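Local coordinates for Glyco_hydro_cc domain-containing protein (Cryptococcus neoformans, PDB 6UBC), which probably binds beta-1,3-glucan oligosaccharides, as an oligosaccharide-binding member of glycoside hydrolase family 128, at residues A[411-416]-A[421-426]; A[372-377]-A[415-420]; A[216-221]-A[435-440]. All coordinates share one frame; numbering follows the deposited sequence.

How the interactions relate
The three contacts follow the last part of a (beta/alpha)8 barrel: its final strand, the loop beyond it and its closing helix. Interaction 1 folds the loop after strand 406-411 back on itself. Interaction 2 lays the middle of that loop against strand 366-375; its centre is about 10 Å from that of interaction 1, and W421 CZ2 comes within 3.5 Å of A372 CA. Interaction 3 packs helix 431-441 against the loop before strand 221-223, with Y436 touching M423 of interaction 1. The nearest atoms of interactions 2 and 3 are about 8 Å apart. The first two lie at the C-terminal ends of strands 366-375 and 406-411, the side where such barrels generally carry their active or binding sites.

Interaction 1: residues A[411-416]-A[421-426]; sequences YSTGEG and WDMISN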
loop_
_atom_site.group_PDB
_atom_site.type_symbol
_atom_site.label_atom_id
_atom_site.label_comp_id
_atom_site.label_asym_id
_atom_site.label_seq_id
_atom_site.Cartn_x
_atom_site.Cartn_y
_atom_site.Cartn_z
ATOM N N TYR A 411 6.671 -3.953 1.366
ATOM C CA TYR A 411 6.900 -4.349 2.764
ATOM C C TYR A 411 6.339 -3.303 3.726
ATOM O O TYR A 411 6.662 -2.092 3.621
ATOM C CB TYR A 411 8.379 -4.572 2.923
ATOM C CG TYR A 411 8.828 -5.270 4.174
ATOM C CD1 TYR A 411 8.850 -4.602 5.402
ATOM C CD2 TYR A 411 9.222 -6.579 4.147
ATOM C CE1 TYR A 411 9.328 -5.230 6.534
ATOM C CE2 TYR A 411 9.720 -7.216 5.266
ATOM C CZ TYR A 411 9.736 -6.557 6.474
ATOM O OH TYR A 411 10.234 -7.185 7.572
ATOM N N SER A 412 5.526 -3.733 4.703
ATOM C CA SER A 412 4.928 -2.792 5.665
ATOM C C SER A 412 5.977 -2.399 6.687
ATOM O O SER A 412 6.543 -3.319 7.308
ATOM C CB SER A 412 3.743 -3.397 6.335
ATOM O OG SER A 412 3.216 -2.459 7.243
ATOM N N THR A 413 6.170 -1.086 6.971
ATOM C CA THR A 413 6.970 -0.650 8.149
ATOM C C THR A 413 6.034 0.085 9.126
ATOM O O THR A 413 6.459 0.952 9.846
ATOM C CB THR A 413 8.183 0.185 7.690
ATOM O OG1 THR A 413 7.711 1.395 7.092
ATOM C CG2 THR A 413 9.117 -0.598 6.786
ATOM N N GLY A 414 4.782 -0.239 9.080
ATOM C CA GLY A 414 3.731 0.387 9.890
ATOM C C GLY A 414 3.841 -0.008 11.357
ATOM O O GLY A 414 4.645 -0.882 11.749
ATOM N N GLU A 415 2.890 0.497 12.119
ATOM C CA GLU A 415 2.822 0.289 13.587
ATOM C C GLU A 415 2.110 -1.014 13.852
ATOM O O GLU A 415 1.402 -1.495 12.980
ATOM C CB GLU A 415 2.041 1.427 14.272
ATOM C CG GLU A 415 2.918 2.646 14.561
ATOM C CD GLU A 415 4.371 2.280 14.829
ATOM O OE1 GLU A 415 4.599 1.294 15.595
ATOM O OE2 GLU A 415 5.269 2.913 14.225
ATOM N N GLY A 416 2.285 -1.541 15.048
ATOM C CA GLY A 416 1.514 -2.702 15.534
ATOM C C GLY A 416 2.060 -4.028 15.046
ATOM O O GLY A 416 1.283 -4.998 15.035
ATOM N N TRP A 421 9.740 -8.098 12.784
ATOM C CA TRP A 421 9.288 -7.594 11.471
ATOM C C TRP A 421 9.983 -6.254 11.129
ATOM O O TRP A 421 10.144 -5.933 9.916
ATOM C CB TRP A 421 7.749 -7.492 11.478
ATOM C CG TRP A 421 7.226 -7.169 10.098
ATOM C CD1 TRP A 421 7.008 -5.947 9.576
ATOM C CD2 TRP A 421 7.192 -8.075 8.987
ATOM N NE1 TRP A 421 6.652 -6.035 8.258
ATOM C CE2 TRP A 421 6.776 -7.341 7.864
ATOM C CE3 TRP A 421 7.374 -9.460 8.848
ATOM C CZ2 TRP A 421 6.647 -7.895 6.590
ATOM C CZ3 TRP A 421 7.213 -10.029 7.591
ATOM C CH2 TRP A 421 6.839 -9.260 6.470
ATOM N N ASP A 422 10.460 -5.479 12.112
ATOM C CA ASP A 422 11.096 -4.173 11.802
ATOM C C ASP A 422 12.141 -4.364 10.686
ATOM O O ASP A 422 12.953 -5.304 10.785
ATOM C CB ASP A 422 11.770 -3.539 13.028
ATOM C CG ASP A 422 10.883 -2.933 14.106
ATOM O OD1 ASP A 422 9.729 -2.704 13.837
ATOM O OD2 ASP A 422 11.396 -2.771 15.230
ATOM N N MET A 423 12.077 -3.531 9.643
ATOM C CA MET A 423 13.080 -3.554 8.553
ATOM C C MET A 423 14.344 -2.817 9.009
ATOM O O MET A 423 15.421 -3.194 8.544
ATOM C CB MET A 423 12.486 -2.894 7.305
ATOM C CG MET A 423 13.490 -2.723 6.139
ATOM S SD MET A 423 12.461 -2.324 4.660
ATOM C CE MET A 423 12.090 -3.979 4.101
ATOM N N ILE A 424 14.178 -1.740 9.787
ATOM C CA ILE A 424 15.273 -0.848 10.270
ATOM C C ILE A 424 15.266 -0.844 11.796
ATOM O O ILE A 424 14.173 -0.762 12.421
ATOM C CB ILE A 424 15.161 0.573 9.680
ATOM C CG1 ILE A 424 15.022 0.617 8.151
ATOM C CG2 ILE A 424 16.341 1.415 10.169
ATOM C CD1 ILE A 424 16.253 0.144 7.385
ATOM N N SER A 425 16.438 -0.934 12.409
ATOM C CA SER A 425 16.578 -0.898 13.873
ATOM C C SER A 425 17.896 -0.187 14.220
ATOM O O SER A 425 18.961 -0.561 13.678
ATOM C CB SER A 425 16.502 -2.262 14.402
ATOM O OG SER A 425 16.615 -2.202 15.814
ATOM N N ASN A 426 17.801 0.926 14.939
ATOM C CA ASN A 426 18.978 1.784 15.260
ATOM C C ASN A 426 19.786 2.072 13.973
ATOM O O ASN A 426 20.998 1.926 14.018
ATOM C CB ASN A 426 19.828 1.158 16.370
ATOM C CG ASN A 426 19.047 0.993 17.660
ATOM O OD1 ASN A 426 19.082 -0.072 18.263
ATOM N ND2 ASN A 426 18.295 2.007 18.066
#
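With CG of Y411 swung opposite its own backbone N (chi1 -167°) and CG of W421 set likewise (chi1 -172°), the two aromatic side chains reach toward each other from facing sides of the loop and overlap as an offset stack, just where the chain leaves the eighth strand of the (beta/alpha)8 barrel. Their planes lie within 8° of parallel. The CZ-OH end of the phenol lies over the indole, the Y411 ring centroid 4.3 Å from that of the six-membered ring of W421. CZ of Y411 comes to 3.4 Å from CE2 of W421. Two hydrogen bonds fix the slide and rotation of the pair. The Y411 hydroxyl donates to the backbone O of W421, 2.7 Å from OH and met in the carbonyl plane on a lone pair; one tryptophan thus receives both the ring and its hydroxyl. The indole in turn directs its N-H at S412, a bent bond of 2.9 Å from NE1 to O that stays near the indole plane. S412 also shapes the chain, its OG accepting from N of G414 in an ST turn. Around the stack, F371, A372 and C373 of strand 366-375 touch the indole, and the Y436 ring of helix 431-441 meets the phenol. On the phenol face turned from W421, M423 makes a Met-aromatic contact: bent at its last torsion, it sets CE over the Y411 ring, 3.6 Å from the centroid, with SD more oblique at 4.8 Å.

Interaction 2: residues A[372-377]-A[415-420]; sequences ACVDDS and EGLSPE
L417 reaches from the loop toward strand 366-375 and sets its forked end against A372 and V374, two residues apart on that strand. Its CG stands opposite the carbonyl carbon and beside the backbone N (chi1 -58°), which directs CG toward the strand; a chi2 of 163° then sets the two methyls. One branch, CD1, meets the methyl of A372, with CB 3.6 Å away. The other, CD2, touches two partners: it is 3.8 Å from CB of A372 and 3.7 Å from CG2 of V374. The V374 and L417 side chains stand roughly perpendicular to each other, and one methyl of each makes their contact. The strand is the seventh of the (beta/alpha)8 barrel and the loop follows the eighth, so the contact joins the connection after the last strand to the end of its neighbour. Beside this apolar touch the two backbones are bridged by water, which donates to O of C373 at 3.0 Å and accepts only weakly from N of S418, 3.5 Å away. C373 is itself tied by a disulfide to C383, whose backbone O is bonded to OG of S418; C383, just after strand 381-382, is thereby linked both to the strand end and to the loop. Since the direct side-chain contact is made by methyl groups alone, it rests on apolar packing, while the water adds one sound and one weak polar link.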
loop_
_atom_site.group_PDB
_atom_site.type_symbol
_atom_site.label_atom_id
_atom_site.label_comp_id
_atom_site.label_asym_id
_atom_site.label_seq_id
_atom_site.Cartn_x
_atom_site.Cartn_y
_atom_site.Cartn_z
ATOM N N ALA A 372 2.546 -7.822 5.765
ATOM C CA ALA A 372 3.221 -8.250 7.002
ATOM C C ALA A 372 2.843 -9.665 7.357
ATOM O O ALA A 372 1.724 -10.059 7.066
ATOM C CB ALA A 372 2.943 -7.295 8.122
ATOM N N CYS A 373 3.754 -10.375 8.035
ATOM C CA CYS A 373 3.492 -11.719 8.595
ATOM C C CYS A 373 2.657 -11.535 9.863
ATOM O O CYS A 373 3.204 -11.072 10.897
ATOM C CB CYS A 373 4.784 -12.450 8.888
ATOM S SG CYS A 373 4.566 -14.226 9.195
ATOM N N VAL A 374 1.404 -11.924 9.817
ATOM C CA VAL A 374 0.448 -11.836 10.947
ATOM C C VAL A 374 -0.425 -13.082 10.904
ATOM O O VAL A 374 -1.019 -13.360 9.856
ATOM C CB VAL A 374 -0.415 -10.575 10.876
ATOM C CG1 VAL A 374 -1.418 -10.493 11.994
ATOM C CG2 VAL A 374 0.387 -9.299 10.796
ATOM N N ASP A 375 -0.612 -13.730 12.043
ATOM C CA ASP A 375 -1.625 -14.810 12.168
ATOM C C ASP A 375 -2.971 -14.167 12.468
ATOM O O ASP A 375 -3.193 -13.707 13.597
ATOM C CB ASP A 375 -1.143 -15.826 13.197
ATOM C CG ASP A 375 -2.154 -16.932 13.361
ATOM O OD1 ASP A 375 -3.175 -16.901 12.667
ATOM O OD2 ASP A 375 -1.902 -17.778 14.209
ATOM N N ASP A 376 -3.832 -14.100 11.479
ATOM C CA ASP A 376 -5.151 -13.463 11.669
ATOM C C ASP A 376 -6.235 -14.535 11.762
ATOM O O ASP A 376 -7.374 -14.167 11.614
ATOM C CB ASP A 376 -5.467 -12.450 10.573
ATOM C CG ASP A 376 -5.729 -13.110 9.239
ATOM O OD1 ASP A 376 -5.233 -14.241 9.061
ATOM O OD2 ASP A 376 -6.424 -12.490 8.409
ATOM N N SER A 377 -5.890 -15.802 11.985
ATOM C CA SER A 377 -6.862 -16.942 11.971
ATOM C C SER A 377 -7.884 -16.758 13.098
ATOM O O SER A 377 -9.070 -17.031 12.878
ATOM C CB SER A 377 -6.158 -18.253 12.120
ATOM O OG SER A 377 -5.549 -18.313 13.395
ATOM N N GLU A 415 2.890 0.497 12.119
ATOM C CA GLU A 415 2.822 0.289 13.587
ATOM C C GLU A 415 2.110 -1.014 13.852
ATOM O O GLU A 415 1.402 -1.495 12.980
ATOM C CB GLU A 415 2.041 1.427 14.272
ATOM C CG GLU A 415 2.918 2.646 14.561
ATOM C CD GLU A 415 4.371 2.280 14.829
ATOM O OE1 GLU A 415 4.599 1.294 15.595
ATOM O OE2 GLU A 415 5.269 2.913 14.225
ATOM N N GLY A 416 2.285 -1.541 15.048
ATOM C CA GLY A 416 1.514 -2.702 15.534
ATOM C C GLY A 416 2.060 -4.028 15.046
ATOM O O GLY A 416 1.283 -4.998 15.035
ATOM N N LEU A 417 3.304 -4.073 14.546
ATOM C CA LEU A 417 3.842 -5.395 14.165
ATOM C C LEU A 417 4.997 -5.732 15.077
ATOM O O LEU A 417 5.347 -4.952 15.920
ATOM C CB LEU A 417 4.264 -5.365 12.708
ATOM C CG LEU A 417 3.153 -5.011 11.754
ATOM C CD1 LEU A 417 3.745 -4.591 10.417
ATOM C CD2 LEU A 417 2.132 -6.158 11.628
ATOM N N SER A 418 5.576 -6.909 14.916
ATOM C CA SER A 418 6.557 -7.437 15.889
ATOM C C SER A 418 7.885 -6.727 15.714
ATOM O O SER A 418 8.214 -6.303 14.606
ATOM C CB SER A 418 6.741 -8.919 15.674
ATOM O OG SER A 418 7.428 -9.191 14.454
ATOM N N PRO A 419 8.729 -6.695 16.748
ATOM C CA PRO A 419 10.064 -6.155 16.595
ATOM C C PRO A 419 10.908 -6.904 15.534
ATOM O O PRO A 419 11.706 -6.287 14.844
ATOM C CB PRO A 419 10.681 -6.406 17.966
ATOM C CG PRO A 419 9.508 -6.441 18.900
ATOM C CD PRO A 419 8.432 -7.153 18.123
ATOM N N GLU A 420 10.647 -8.201 15.386
ATOM C CA GLU A 420 11.331 -9.065 14.396
ATOM C C GLU A 420 10.927 -8.652 12.961
ATOM O O GLU A 420 11.731 -8.814 12.046
ATOM C CB GLU A 420 11.072 -10.541 14.685
ATOM C CG GLU A 420 11.626 -11.016 16.009
ATOM C CD GLU A 420 10.657 -11.006 17.186
ATOM O OE1 GLU A 420 9.616 -10.342 17.103
ATOM O OE2 GLU A 420 10.972 -11.681 18.160
HETATM O O HOH W 1 4.965 -9.258 12.444
#

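Interaction 3: residues A[216-221]-A[435-440]; sequences QGHIGW and TYLTAI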
loop_
_atom_site.group_PDB
_atom_site.type_symbol
_atom_site.label_atom_id
_atom_site.label_comp_id
_atom_site.label_asym_id
_atom_site.label_seq_id
_atom_site.Cartn_x
_atom_site.Cartn_y
_atom_site.Cartn_z
ATOM N N GLN A 216 17.564 1.110 -2.491
ATOM C CA GLN A 216 17.774 1.865 -3.742
ATOM C C GLN A 216 18.419 0.940 -4.792
ATOM O O GLN A 216 19.319 0.109 -4.521
ATOM C CB GLN A 216 18.544 3.168 -3.528
ATOM C CG GLN A 216 19.949 2.910 -3.035
ATOM C CD GLN A 216 20.741 4.181 -2.874
ATOM O OE1 GLN A 216 20.965 4.869 -3.878
ATOM N NE2 GLN A 216 21.226 4.442 -1.659
ATOM N N GLY A 217 17.910 1.060 -6.003
ATOM C CA GLY A 217 18.382 0.257 -7.131
ATOM C C GLY A 217 17.593 -1.046 -7.247
ATOM O O GLY A 217 17.770 -1.744 -8.228
ATOM N N HIS A 218 16.768 -1.449 -6.299
ATOM C CA HIS A 218 16.044 -2.754 -6.400
ATOM C C HIS A 218 14.527 -2.556 -6.226
ATOM O O HIS A 218 13.858 -3.531 -6.025
ATOM C CB HIS A 218 16.575 -3.769 -5.384
ATOM C CG HIS A 218 18.031 -4.024 -5.452
ATOM N ND1 HIS A 218 18.565 -4.929 -6.354
ATOM C CD2 HIS A 218 19.038 -3.537 -4.678
ATOM C CE1 HIS A 218 19.880 -4.960 -6.158
ATOM N NE2 HIS A 218 20.196 -4.075 -5.118
ATOM N N ILE A 219 14.044 -1.307 -6.266
ATOM C CA ILE A 219 12.613 -0.994 -6.037
ATOM C C ILE A 219 12.133 -0.077 -7.146
ATOM O O ILE A 219 12.998 0.712 -7.701
ATOM C CB ILE A 219 12.434 -0.318 -4.676
ATOM C CG1 ILE A 219 13.397 0.854 -4.452
ATOM C CG2 ILE A 219 12.516 -1.345 -3.585
ATOM C CD1 ILE A 219 12.826 1.815 -3.387
ATOM N N GLY A 220 10.850 -0.184 -7.512
ATOM C CA GLY A 220 10.244 0.692 -8.517
ATOM C C GLY A 220 9.663 1.982 -7.963
ATOM O O GLY A 220 9.454 2.935 -8.753
ATOM N N TRP A 221 9.379 2.021 -6.652
ATOM C CA TRP A 221 8.477 3.029 -6.075
ATOM C C TRP A 221 8.555 2.997 -4.566
ATOM O O TRP A 221 9.067 1.973 -3.981
ATOM C CB TRP A 221 7.043 2.789 -6.529
ATOM C CG TRP A 221 6.420 1.501 -6.067
ATOM C CD1 TRP A 221 6.747 0.241 -6.509
ATOM C CD2 TRP A 221 5.500 1.298 -4.988
ATOM N NE1 TRP A 221 6.048 -0.720 -5.836
ATOM C CE2 TRP A 221 5.221 -0.088 -4.930
ATOM C CE3 TRP A 221 4.839 2.151 -4.104
ATOM C CZ2 TRP A 221 4.344 -0.628 -3.996
ATOM C CZ3 TRP A 221 3.920 1.610 -3.229
ATOM C CH2 TRP A 221 3.681 0.241 -3.185
ATOM N N THR A 435 16.297 -9.973 4.328
ATOM C CA THR A 435 15.602 -11.075 3.629
ATOM C C THR A 435 14.761 -10.422 2.517
ATOM O O THR A 435 14.740 -10.938 1.398
ATOM C CB THR A 435 14.672 -11.892 4.530
ATOM O OG1 THR A 435 15.489 -12.507 5.535
ATOM C CG2 THR A 435 13.926 -12.946 3.745
ATOM N N TYR A 436 14.077 -9.320 2.816
ATOM C CA TYR A 436 13.273 -8.676 1.754
ATOM C C TYR A 436 14.218 -8.218 0.628
ATOM O O TYR A 436 13.920 -8.448 -0.552
ATOM C CB TYR A 436 12.524 -7.444 2.277
ATOM C CG TYR A 436 11.632 -6.776 1.264
ATOM C CD1 TYR A 436 10.534 -7.426 0.740
ATOM C CD2 TYR A 436 11.779 -5.424 0.970
ATOM C CE1 TYR A 436 9.661 -6.779 -0.109
ATOM C CE2 TYR A 436 10.927 -4.773 0.093
ATOM C CZ TYR A 436 9.857 -5.453 -0.457
ATOM O OH TYR A 436 8.956 -4.826 -1.297
ATOM N N LEU A 437 15.308 -7.550 0.994
ATOM C CA LEU A 437 16.247 -6.988 -0.024
ATOM C C LEU A 437 16.746 -8.142 -0.904
ATOM O O LEU A 437 16.782 -7.980 -2.137
ATOM C CB LEU A 437 17.359 -6.178 0.618
ATOM C CG LEU A 437 18.462 -5.633 -0.331
ATOM C CD1 LEU A 437 17.871 -4.852 -1.452
ATOM C CD2 LEU A 437 19.520 -4.834 0.427
ATOM N N THR A 438 17.186 -9.232 -0.320
ATOM C CA THR A 438 17.712 -10.381 -1.081
ATOM C C THR A 438 16.644 -10.958 -1.988
ATOM O O THR A 438 16.947 -11.223 -3.141
ATOM C CB THR A 438 18.259 -11.461 -0.149
ATOM O OG1 THR A 438 19.323 -10.866 0.593
ATOM C CG2 THR A 438 18.758 -12.633 -0.943
ATOM N N ALA A 439 15.437 -11.127 -1.491
ATOM C CA ALA A 439 14.321 -11.682 -2.288
ATOM C C ALA A 439 14.022 -10.751 -3.474
ATOM O O ALA A 439 13.926 -11.252 -4.614
ATOM C CB ALA A 439 13.121 -11.912 -1.407
ATOM N N ILE A 440 13.903 -9.438 -3.299
ATOM C CA ILE A 440 13.458 -8.595 -4.423
ATOM C C ILE A 440 14.656 -8.469 -5.382
ATOM O O ILE A 440 14.424 -8.291 -6.553
ATOM C CB ILE A 440 12.933 -7.252 -3.940
ATOM C CG1 ILE A 440 14.005 -6.372 -3.276
ATOM C CG2 ILE A 440 11.753 -7.444 -3.004
ATOM C CD1 ILE A 440 13.511 -4.987 -2.956
HETATM O O HOH W 2 13.027 -5.955 -7.362
#
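The chain from G217 to I219 passes the flank of helix 431-441 without regular structure of its own, drawing closest where CA of H218 lies 6.7 Å from CA of I440. G217, at a positive phi of 90°, turns the backbone after helix 212-215, and H218 then points its CB at the neighbouring helix. On the helix side I440 carries the larger share of the contact. Its CG1 is set between the backbone N and the carbonyl carbon (chi1 65°), and the extended chain beyond carries CD1 across to the loop. That methyl ends 3.4 Å from the carbonyl O of H218 and 3.8 Å from CG2 of I219, the two isoleucines meeting at a slant by single methyl groups. One turn earlier on the helix, L437 brings CD1 to the H218 imidazole, 3.7 Å from CD2, approaching the ring obliquely. ND1 of this histidine is hydrogen-bonded to the backbone O of H444, the C-terminal residue. In the (beta/alpha)8 barrel the helix is the last, following the eighth strand, and the loop leads into the second strand, so the contact joins the final helix to the connection between the first and second strands. Helix 212-215 lies alongside, where L212 touches I219 and L215 touches L437. The other branch of I440, CG2, lies over a face of the Y436 ring, whose hydroxyl bonds to O of G205 on the first strand. Between the backbones sits a water that donates twice, 2.9 Å to O of H218 and 2.8 Å to O of I440; both its protons are thereby spent on carbonyls, one from the loop and one from near the helix's C-terminal end.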